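PDB 4X00: putative hydrolase from Burkholderia cenocepacia, which probably acts as a hydrolase of the alpha/beta hydrolase fold, and is thought to be an aryl esterase. Local coordinates for residues G42-W50 against L188-A196; D127-G138 against E219-D230. All coordinates share one frame; numbering follows the deposited sequence. Where two conformers were deposited one is given.

Contact 1 (G42-W50 against L188-A196). With EDO (1,2-ethanediol), chain F.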
loop_
_atom_site.group_PDB
_atom_site.type_symbol
_atom_site.label_atom_id
_atom_site.label_comp_id
_atom_site.label_asym_id
_atom_site.label_seq_id
_atom_site.Cartn_x
_atom_site.Cartn_y
_atom_site.Cartn_z
ATOM N N GLY A 42 -0.467 -1.425 -3.309
ATOM C CA GLY A 42 0.371 -0.517 -4.069
ATOM C C GLY A 42 -0.013 -0.463 -5.537
ATOM O O GLY A 42 -1.036 -1.017 -5.966
ATOM N N LEU A 43 0.833 0.199 -6.298
ATOM C CA LEU A 43 0.527 0.475 -7.701
ATOM C C LEU A 43 0.345 -0.818 -8.492
ATOM O O LEU A 43 1.183 -1.734 -8.387
ATOM C CB LEU A 43 1.660 1.295 -8.315
ATOM C CG LEU A 43 1.436 1.695 -9.778
ATOM C CD1 LEU A 43 0.168 2.570 -9.975
ATOM C CD2 LEU A 43 2.676 2.413 -10.272
ATOM N N LEU A 44 -0.746 -0.880 -9.262
ATOM C CA LEU A 44 -1.139 -2.041 -10.096
ATOM C C LEU A 44 -1.563 -3.254 -9.266
ATOM O O LEU A 44 -1.790 -4.338 -9.817
ATOM C CB LEU A 44 -0.036 -2.472 -11.090
ATOM C CG LEU A 44 0.382 -1.421 -12.109
ATOM C CD1 LEU A 44 1.198 -2.106 -13.203
ATOM C CD2 LEU A 44 -0.747 -0.622 -12.697
ATOM N N GLY A 45 -1.754 -3.061 -7.969
ATOM C CA GLY A 45 -2.247 -4.125 -7.109
ATOM C C GLY A 45 -3.756 -4.164 -6.960
ATOM O O GLY A 45 -4.501 -3.475 -7.677
ATOM N N SER A 46 -4.225 -4.937 -5.982
ATOM C CA SER A 46 -5.612 -4.895 -5.529
ATOM C C SER A 46 -5.647 -5.624 -4.187
ATOM O O SER A 46 -4.596 -6.019 -3.670
ATOM C CB SER A 46 -6.575 -5.574 -6.496
ATOM O OG SER A 46 -6.428 -7.003 -6.392
ATOM N N ARG A 47 -6.836 -5.845 -3.635
ATOM C CA ARG A 47 -6.938 -6.619 -2.404
ATOM C C ARG A 47 -6.272 -7.987 -2.531
ATOM O O ARG A 47 -5.864 -8.539 -1.507
ATOM C CB ARG A 47 -8.410 -6.800 -1.999
ATOM C CG ARG A 47 -9.136 -7.984 -2.588
ATOM C CD ARG A 47 -9.363 -7.898 -4.101
ATOM N NE ARG A 47 -10.359 -6.920 -4.551
ATOM C CZ ARG A 47 -11.646 -7.184 -4.750
ATOM N NH1 ARG A 47 -12.169 -8.369 -4.440
ATOM N NH2 ARG A 47 -12.414 -6.228 -5.267
ATOM N N LEU A 48 -6.145 -8.529 -3.750
ATOM C CA LEU A 48 -5.538 -9.857 -3.925
ATOM C C LEU A 48 -4.109 -9.927 -3.449
ATOM O O LEU A 48 -3.634 -11.029 -3.129
ATOM C CB LEU A 48 -5.576 -10.290 -5.407
ATOM C CG LEU A 48 -6.998 -10.441 -5.949
ATOM C CD1 LEU A 48 -6.940 -10.906 -7.409
ATOM C CD2 LEU A 48 -7.911 -11.353 -5.108
ATOM N N ASN A 49 -3.413 -8.791 -3.381
ATOM C CA ASN A 49 -2.037 -8.825 -2.880
ATOM C C ASN A 49 -1.905 -9.368 -1.472
ATOM O O ASN A 49 -0.845 -9.850 -1.122
ATOM C CB ASN A 49 -1.426 -7.435 -2.910
ATOM C CG ASN A 49 -1.153 -6.960 -4.293
ATOM O OD1 ASN A 49 -1.688 -5.931 -4.704
ATOM N ND2 ASN A 49 -0.301 -7.657 -5.011
ATOM N N TRP A 50 -2.980 -9.269 -0.681
ATOM C CA TRP A 50 -2.904 -9.555 0.754
ATOM C C TRP A 50 -3.365 -10.956 1.124
ATOM O O TRP A 50 -3.551 -11.254 2.297
ATOM C CB TRP A 50 -3.719 -8.518 1.520
ATOM C CG TRP A 50 -3.249 -7.118 1.323
ATOM C CD1 TRP A 50 -3.923 -6.098 0.681
ATOM C CD2 TRP A 50 -1.993 -6.572 1.735
ATOM N NE1 TRP A 50 -3.162 -4.959 0.692
ATOM C CE2 TRP A 50 -1.985 -5.208 1.363
ATOM C CE3 TRP A 50 -0.897 -7.089 2.455
ATOM C CZ2 TRP A 50 -0.910 -4.349 1.671
ATOM C CZ3 TRP A 50 0.169 -6.239 2.748
ATOM C CH2 TRP A 50 0.160 -4.895 2.353
ATOM N N LEU A 188 -2.146 -14.508 -11.959
ATOM C CA LEU A 188 -3.313 -13.887 -11.315
ATOM C C LEU A 188 -3.019 -12.407 -11.096
ATOM O O LEU A 188 -3.830 -11.528 -11.425
ATOM C CB LEU A 188 -3.616 -14.591 -9.991
ATOM C CG LEU A 188 -4.743 -13.953 -9.200
ATOM C CD1 LEU A 188 -6.051 -14.008 -9.970
ATOM C CD2 LEU A 188 -4.869 -14.662 -7.824
ATOM N N LEU A 189 -1.837 -12.103 -10.562
ATOM C CA LEU A 189 -1.466 -10.714 -10.302
ATOM C C LEU A 189 -1.251 -9.926 -11.595
ATOM O O LEU A 189 -1.476 -8.724 -11.620
ATOM C CB LEU A 189 -0.221 -10.646 -9.392
ATOM C CG LEU A 189 -0.426 -11.162 -7.960
ATOM C CD1 LEU A 189 0.879 -11.008 -7.190
ATOM C CD2 LEU A 189 -1.554 -10.371 -7.286
ATOM N N LEU A 190 -0.853 -10.605 -12.665
ATOM C CA LEU A 190 -0.671 -9.954 -13.969
ATOM C C LEU A 190 -2.026 -9.491 -14.540
ATOM O O LEU A 190 -2.190 -8.339 -14.958
ATOM C CB LEU A 190 0.023 -10.908 -14.932
ATOM C CG LEU A 190 0.412 -10.270 -16.266
ATOM C CD1 LEU A 190 1.464 -9.187 -16.050
ATOM C CD2 LEU A 190 0.934 -11.401 -17.147
ATOM N N ALA A 191 -3.011 -10.384 -14.520
ATOM C CA ALA A 191 -4.371 -10.031 -14.971
ATOM C C ALA A 191 -4.963 -8.941 -14.064
ATOM O O ALA A 191 -5.594 -7.970 -14.513
ATOM C CB ALA A 191 -5.238 -11.267 -14.981
ATOM N N ASN A 192 -4.719 -9.084 -12.761
ATOM C CA ASN A 192 -5.130 -8.107 -11.774
ATOM C C ASN A 192 -4.572 -6.712 -12.077
ATOM O O ASN A 192 -5.300 -5.693 -12.003
ATOM C CB ASN A 192 -4.655 -8.633 -10.410
ATOM C CG ASN A 192 -5.149 -7.825 -9.222
ATOM O OD1 ASN A 192 -6.350 -7.743 -8.961
ATOM N ND2 ASN A 192 -4.205 -7.299 -8.427
ATOM N N ALA A 193 -3.295 -6.654 -12.459
ATOM C CA ALA A 193 -2.652 -5.387 -12.793
ATOM C C ALA A 193 -3.286 -4.783 -14.040
ATOM O O ALA A 193 -3.377 -3.565 -14.139
ATOM C CB ALA A 193 -1.173 -5.589 -13.034
ATOM N N ALA A 194 -3.705 -5.623 -15.001
ATOM C CA ALA A 194 -4.301 -5.109 -16.239
ATOM C C ALA A 194 -5.644 -4.429 -16.010
ATOM O O ALA A 194 -6.106 -3.692 -16.888
ATOM C CB ALA A 194 -4.449 -6.227 -17.243
ATOM N N LEU A 195 -6.245 -4.625 -14.844
ATOM C CA LEU A 195 -7.474 -3.918 -14.507
ATOM C C LEU A 195 -7.232 -2.462 -14.170
ATOM O O LEU A 195 -8.172 -1.663 -14.169
ATOM C CB LEU A 195 -8.153 -4.568 -13.299
ATOM C CG LEU A 195 -8.476 -6.049 -13.453
ATOM C CD1 LEU A 195 -9.049 -6.585 -12.128
ATOM C CD2 LEU A 195 -9.474 -6.273 -14.554
ATOM N N ALA A 196 -5.996 -2.088 -13.872
ATOM C CA ALA A 196 -5.758 -0.701 -13.427
ATOM C C ALA A 196 -6.007 0.317 -14.549
ATOM O O ALA A 196 -5.673 0.114 -15.718
ATOM C CB ALA A 196 -4.332 -0.550 -12.880
HETATM C C1 EDO F . -1.372 -13.270 -4.153
HETATM O O1 EDO F . -1.134 -14.509 -3.472
HETATM C C2 EDO F . -2.519 -13.465 -5.135
HETATM O O2 EDO F . -3.762 -13.548 -4.421
HETATM O O HOH W 1 -1.525 -7.005 -9.398
HETATM O O HOH W 2 -5.753 -3.396 -10.261
#
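N192 reaches from helix 183-194 into the loop at S46, and its side chain carries the polar part of this contact. CB leads to CG anti to the backbone N (chi1 -173°), which turns the amide toward the loop, and CG lies 3.2 Å from S46 OG. At the tip, N192 OD1 accepts a hydrogen bond from S46 OG at 2.7 Å, the hydroxyl coming in from the flank of the carbonyl at a C=O...donor angle of 104°. L48 CD1 also rests 3.6 Å from N192 OD1. The other branch, ND2, donates to a water, which in turn donates to L44 O and L189 O and so joins the loop to the helix backbone. The loop follows strand 36-40 of the alpha/beta hydrolase fold, whereas helix 183-194 belongs to the largely helical region inserted between strands 132-136 and 222-227. S46 OG is held from its own side too, accepting from L48 N at 3.1 Å in an ST turn, while S46 N donates a hydrogen bond to N49 OD1 from above that carbonyl's plane. Apolar contacts flank this polar centre: L44 CB meets A193 CB, and L44 CD2 comes within 3.6 Å of A196 CB, with E169 and F172 of helix 162-174 also against L44. Toward the start of the helix segment, L48 CD1 touches L188 CD1 at 4.1 Å, and N49 ND2 lies 3.8 Å from L189 CD2.

Contact 2 (D127-G138 against E219-D230); sequences DKGIAGAVYVDG and EVPLLLLYGAQD. With EDO (1,2-ethanediol), chain G.
E219 and V220 open this contact by donating their backbone N-H groups to one carboxylate oxygen, D127 OD2, and from there the two segments run on as neighbouring parallel strands of the central alpha/beta hydrolase sheet. E219 N, at 2.7 Å, meets D127 OD2 nearly head-on; V220 N approaches the same oxygen from above the carboxylate plane. Both V220 methyls lie against D127 CB, and CG2 also meets I130 CD1, while P221 CD sits against A131 O. P221 O then accepts from A133 N, the first of five backbone hydrogen bonds that alternate between the strands up to D137 N, which donates to L225 O. The axes of strands 132-136 and 222-227 are 16° from parallel. L222 CD2 packs on A133 CB at 3.6 Å, on the face shared with Y135. L223 points to the other face, with V134 and V136. L224 returns to the first, where CD1 meets Y135 CB, and L225 CD1 touches V134 CG1 on the second. D137 CA lies over one face of the Y226 ring, offset toward its rim, in a CH-pi contact 3.6 Å from the centroid, and Y226 OH donates to G138 O at 2.7 Å. G227 N bonds to D137 OD2 through the syn lone pair. The type I turn from G227 ends at D230, the probable acid of a Ser-His-Asp triad. With CG anti to the backbone N (chi1 -173°), D230 extends its carboxylate toward D137; D230 OD2 is hydrogen-bonded to H259 ND1 and stands 2.5 Å from D137 OD2, the two carboxylate planes turned 47° apart.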
loop_
_atom_site.group_PDB
_atom_site.type_symbol
_atom_site.label_atom_id
_atom_site.label_comp_id
_atom_site.label_asym_id
_atom_site.label_seq_id
_atom_site.Cartn_x
_atom_site.Cartn_y
_atom_site.Cartn_z
ATOM N N ASP A 127 -3.019 11.438 13.425
ATOM C CA ASP A 127 -3.097 10.021 13.785
ATOM C C ASP A 127 -4.015 9.677 14.957
ATOM O O ASP A 127 -3.969 8.543 15.450
ATOM C CB ASP A 127 -1.702 9.462 14.066
ATOM C CG ASP A 127 -1.033 10.113 15.247
ATOM O OD1 ASP A 127 -1.693 10.864 16.008
ATOM O OD2 ASP A 127 0.170 9.847 15.411
ATOM N N LYS A 128 -4.886 10.603 15.371
ATOM C CA LYS A 128 -5.698 10.320 16.552
ATOM C C LYS A 128 -6.735 9.241 16.257
ATOM O O LYS A 128 -7.254 8.608 17.173
ATOM C CB LYS A 128 -6.373 11.591 17.080
ATOM N N GLY A 129 -7.011 9.001 14.971
ATOM C CA GLY A 129 -7.954 7.960 14.586
ATOM C C GLY A 129 -7.362 6.573 14.352
ATOM O O GLY A 129 -8.082 5.652 13.989
ATOM N N ILE A 130 -6.054 6.417 14.532
ATOM C CA ILE A 130 -5.436 5.132 14.261
ATOM C C ILE A 130 -4.545 4.724 15.436
ATOM O O ILE A 130 -4.251 5.538 16.295
ATOM C CB ILE A 130 -4.611 5.160 12.931
ATOM C CG1 ILE A 130 -3.390 6.093 13.032
ATOM C CG2 ILE A 130 -5.524 5.525 11.750
ATOM C CD1 ILE A 130 -2.385 5.944 11.877
ATOM N N ALA A 131 -4.108 3.467 15.443
ATOM C CA ALA A 131 -3.271 2.949 16.516
ATOM C C ALA A 131 -1.801 2.861 16.127
ATOM O O ALA A 131 -0.948 2.739 16.995
ATOM C CB ALA A 131 -3.773 1.568 16.959
ATOM N N GLY A 132 -1.496 2.919 14.837
ATOM C CA GLY A 132 -0.141 2.756 14.358
ATOM C C GLY A 132 -0.159 2.529 12.853
ATOM O O GLY A 132 -1.237 2.340 12.265
ATOM N N ALA A 133 1.020 2.498 12.233
ATOM C CA ALA A 133 1.089 2.221 10.809
ATOM C C ALA A 133 2.351 1.463 10.483
ATOM O O ALA A 133 3.406 1.730 11.061
ATOM C CB ALA A 133 1.028 3.522 10.003
ATOM N N VAL A 134 2.216 0.534 9.555
ATOM C CA VAL A 134 3.329 -0.198 8.994
ATOM C C VAL A 134 3.483 0.206 7.525
ATOM O O VAL A 134 2.533 0.054 6.738
ATOM C CB VAL A 134 3.109 -1.713 9.074
ATOM C CG1 VAL A 134 4.338 -2.454 8.527
ATOM C CG2 VAL A 134 2.802 -2.145 10.527
ATOM N N TYR A 135 4.641 0.749 7.165
ATOM C CA TYR A 135 4.971 1.039 5.770
ATOM C C TYR A 135 5.721 -0.177 5.259
ATOM O O TYR A 135 6.800 -0.494 5.769
ATOM C CB TYR A 135 5.856 2.265 5.620
ATOM C CG TYR A 135 5.158 3.593 5.769
ATOM C CD1 TYR A 135 4.423 3.929 6.917
ATOM C CD2 TYR A 135 5.278 4.570 4.771
ATOM C CE1 TYR A 135 3.793 5.170 7.033
ATOM C CE2 TYR A 135 4.649 5.805 4.900
ATOM C CZ TYR A 135 3.917 6.096 6.021
ATOM O OH TYR A 135 3.314 7.315 6.130
ATOM N N VAL A 136 5.157 -0.867 4.288
ATOM C CA VAL A 136 5.796 -2.044 3.738
ATOM C C VAL A 136 6.392 -1.679 2.392
ATOM O O VAL A 136 5.657 -1.463 1.417
ATOM C CB VAL A 136 4.804 -3.183 3.582
ATOM C CG1 VAL A 136 5.589 -4.450 3.175
ATOM C CG2 VAL A 136 3.969 -3.347 4.862
ATOM N N ASP A 137 7.714 -1.543 2.329
ATOM C CA ASP A 137 8.342 -1.040 1.102
ATOM C C ASP A 137 7.616 0.198 0.617
ATOM O O ASP A 137 7.386 0.391 -0.581
ATOM C CB ASP A 137 8.403 -2.142 0.043
ATOM C CG ASP A 137 9.407 -3.195 0.441
ATOM O OD1 ASP A 137 9.023 -4.027 1.286
ATOM O OD2 ASP A 137 10.602 -3.125 0.025
ATOM N N GLY A 138 7.256 1.047 1.571
ATOM C CA GLY A 138 6.485 2.230 1.274
ATOM C C GLY A 138 7.224 3.282 0.487
ATOM O O GLY A 138 8.438 3.540 0.672
ATOM N N GLU A 219 2.623 10.478 16.264
ATOM C CA GLU A 219 2.998 9.973 17.597
ATOM C C GLU A 219 2.742 8.490 17.743
ATOM O O GLU A 219 3.336 7.818 18.595
ATOM C CB GLU A 219 2.228 10.700 18.704
ATOM C CG GLU A 219 2.775 12.048 19.008
ATOM C CD GLU A 219 4.166 11.957 19.562
ATOM O OE1 GLU A 219 4.343 11.297 20.622
ATOM O OE2 GLU A 219 5.078 12.540 18.948
ATOM N N VAL A 220 1.821 7.958 16.960
ATOM C CA VAL A 220 1.572 6.516 17.038
ATOM C C VAL A 220 2.801 5.780 16.558
ATOM O O VAL A 220 3.626 6.328 15.819
ATOM C CB VAL A 220 0.346 6.062 16.209
ATOM C CG1 VAL A 220 -0.914 6.721 16.771
ATOM C CG2 VAL A 220 0.542 6.376 14.725
ATOM N N PRO A 221 2.930 4.513 16.956
ATOM C CA PRO A 221 4.086 3.774 16.463
ATOM C C PRO A 221 4.066 3.594 14.944
ATOM O O PRO A 221 3.015 3.356 14.322
ATOM C CB PRO A 221 3.965 2.415 17.169
ATOM C CG PRO A 221 3.069 2.644 18.345
ATOM C CD PRO A 221 2.111 3.724 17.890
ATOM N N LEU A 222 5.256 3.687 14.374
ATOM C CA LEU A 222 5.476 3.495 12.957
ATOM C C LEU A 222 6.572 2.450 12.759
ATOM O O LEU A 222 7.661 2.544 13.354
ATOM C CB LEU A 222 5.889 4.799 12.282
ATOM C CG LEU A 222 4.879 5.935 12.334
ATOM C CD1 LEU A 222 5.499 7.196 11.758
ATOM C CD2 LEU A 222 3.617 5.550 11.572
ATOM N N LEU A 223 6.293 1.494 11.884
ATOM C CA LEU A 223 7.254 0.446 11.549
ATOM C C LEU A 223 7.455 0.440 10.028
ATOM O O LEU A 223 6.485 0.417 9.277
ATOM C CB LEU A 223 6.746 -0.913 12.029
ATOM C CG LEU A 223 7.566 -2.144 11.616
ATOM C CD1 LEU A 223 8.975 -2.092 12.211
ATOM C CD2 LEU A 223 6.837 -3.392 12.076
ATOM N N LEU A 224 8.701 0.481 9.595
ATOM C CA LEU A 224 9.035 0.429 8.180
ATOM C C LEU A 224 9.677 -0.916 7.910
ATOM O O LEU A 224 10.742 -1.218 8.455
ATOM C CB LEU A 224 9.971 1.562 7.806
ATOM C CG LEU A 224 9.258 2.802 7.257
ATOM C CD1 LEU A 224 8.222 3.406 8.248
ATOM C CD2 LEU A 224 10.324 3.827 6.820
ATOM N N LEU A 225 9.037 -1.737 7.092
ATOM C CA LEU A 225 9.517 -3.085 6.792
ATOM C C LEU A 225 9.818 -3.111 5.305
ATOM O O LEU A 225 8.886 -2.920 4.500
ATOM C CB LEU A 225 8.471 -4.148 7.129
ATOM C CG LEU A 225 8.024 -4.405 8.564
ATOM C CD1 LEU A 225 7.038 -5.568 8.574
ATOM C CD2 LEU A 225 9.172 -4.836 9.397
ATOM N N TYR A 226 11.084 -3.321 4.924
ATOM C CA TYR A 226 11.476 -3.279 3.495
ATOM C C TYR A 226 12.261 -4.517 3.139
ATOM O O TYR A 226 13.101 -4.978 3.936
ATOM C CB TYR A 226 12.376 -2.056 3.198
ATOM C CG TYR A 226 11.641 -0.749 3.130
ATOM C CD1 TYR A 226 10.997 -0.248 4.244
ATOM C CD2 TYR A 226 11.571 -0.021 1.943
ATOM C CE1 TYR A 226 10.308 0.946 4.191
ATOM C CE2 TYR A 226 10.896 1.199 1.885
ATOM C CZ TYR A 226 10.246 1.661 3.016
ATOM O OH TYR A 226 9.549 2.849 3.005
ATOM N N GLY A 227 12.064 -5.017 1.925
ATOM C CA GLY A 227 13.009 -5.960 1.358
ATOM C C GLY A 227 14.281 -5.230 0.974
ATOM O O GLY A 227 14.238 -4.206 0.263
ATOM N N ALA A 228 15.434 -5.764 1.385
ATOM C CA ALA A 228 16.711 -5.117 1.092
ATOM C C ALA A 228 16.987 -5.067 -0.405
ATOM O O ALA A 228 17.750 -4.227 -0.872
ATOM C CB ALA A 228 17.876 -5.830 1.819
ATOM N N GLN A 229 16.397 -6.003 -1.143
ATOM C CA GLN A 229 16.668 -6.045 -2.579
ATOM C C GLN A 229 15.514 -5.462 -3.397
ATOM O O GLN A 229 15.380 -5.740 -4.586
ATOM C CB GLN A 229 16.995 -7.483 -2.996
ATOM C CG GLN A 229 18.172 -8.026 -2.168
ATOM C CD GLN A 229 18.638 -9.363 -2.662
ATOM O OE1 GLN A 229 18.971 -9.520 -3.848
ATOM N NE2 GLN A 229 18.690 -10.341 -1.769
ATOM N N ASP A 230 14.715 -4.603 -2.772
ATOM C CA ASP A 230 13.617 -3.934 -3.467
ATOM C C ASP A 230 14.146 -3.234 -4.730
ATOM O O ASP A 230 15.031 -2.397 -4.682
ATOM C CB ASP A 230 12.973 -2.954 -2.475
ATOM C CG ASP A 230 11.703 -2.291 -3.000
ATOM O OD1 ASP A 230 11.555 -2.161 -4.236
ATOM O OD2 ASP A 230 10.841 -1.889 -2.180
HETATM C C1 EDO G . 18.173 -0.577 -3.423
HETATM O O1 EDO G . 18.289 0.643 -2.695
HETATM C C2 EDO G . 17.523 -1.661 -2.576
HETATM O O2 EDO G . 16.172 -1.344 -2.281
#

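From the N terminus the chain reaches the loop 42-50 just after strand 36-40, then runs on through strand 107-111 and helix 113-125 to 127-138, the first half of contact 2. Contact 1 closes when the helical excursion beyond strand 132-136 brings 188-196 back over that early loop. The chain then returns to the sheet at 219-230, closing contact 2. The two closures therefore cross rather than nest, and their centres lie about 21 Å apart, on opposite sides of the chain's centre. Contact 1 joins the helical insertion to a loop of the sheet domain; contact 2 zips together the strands that flank the insertion.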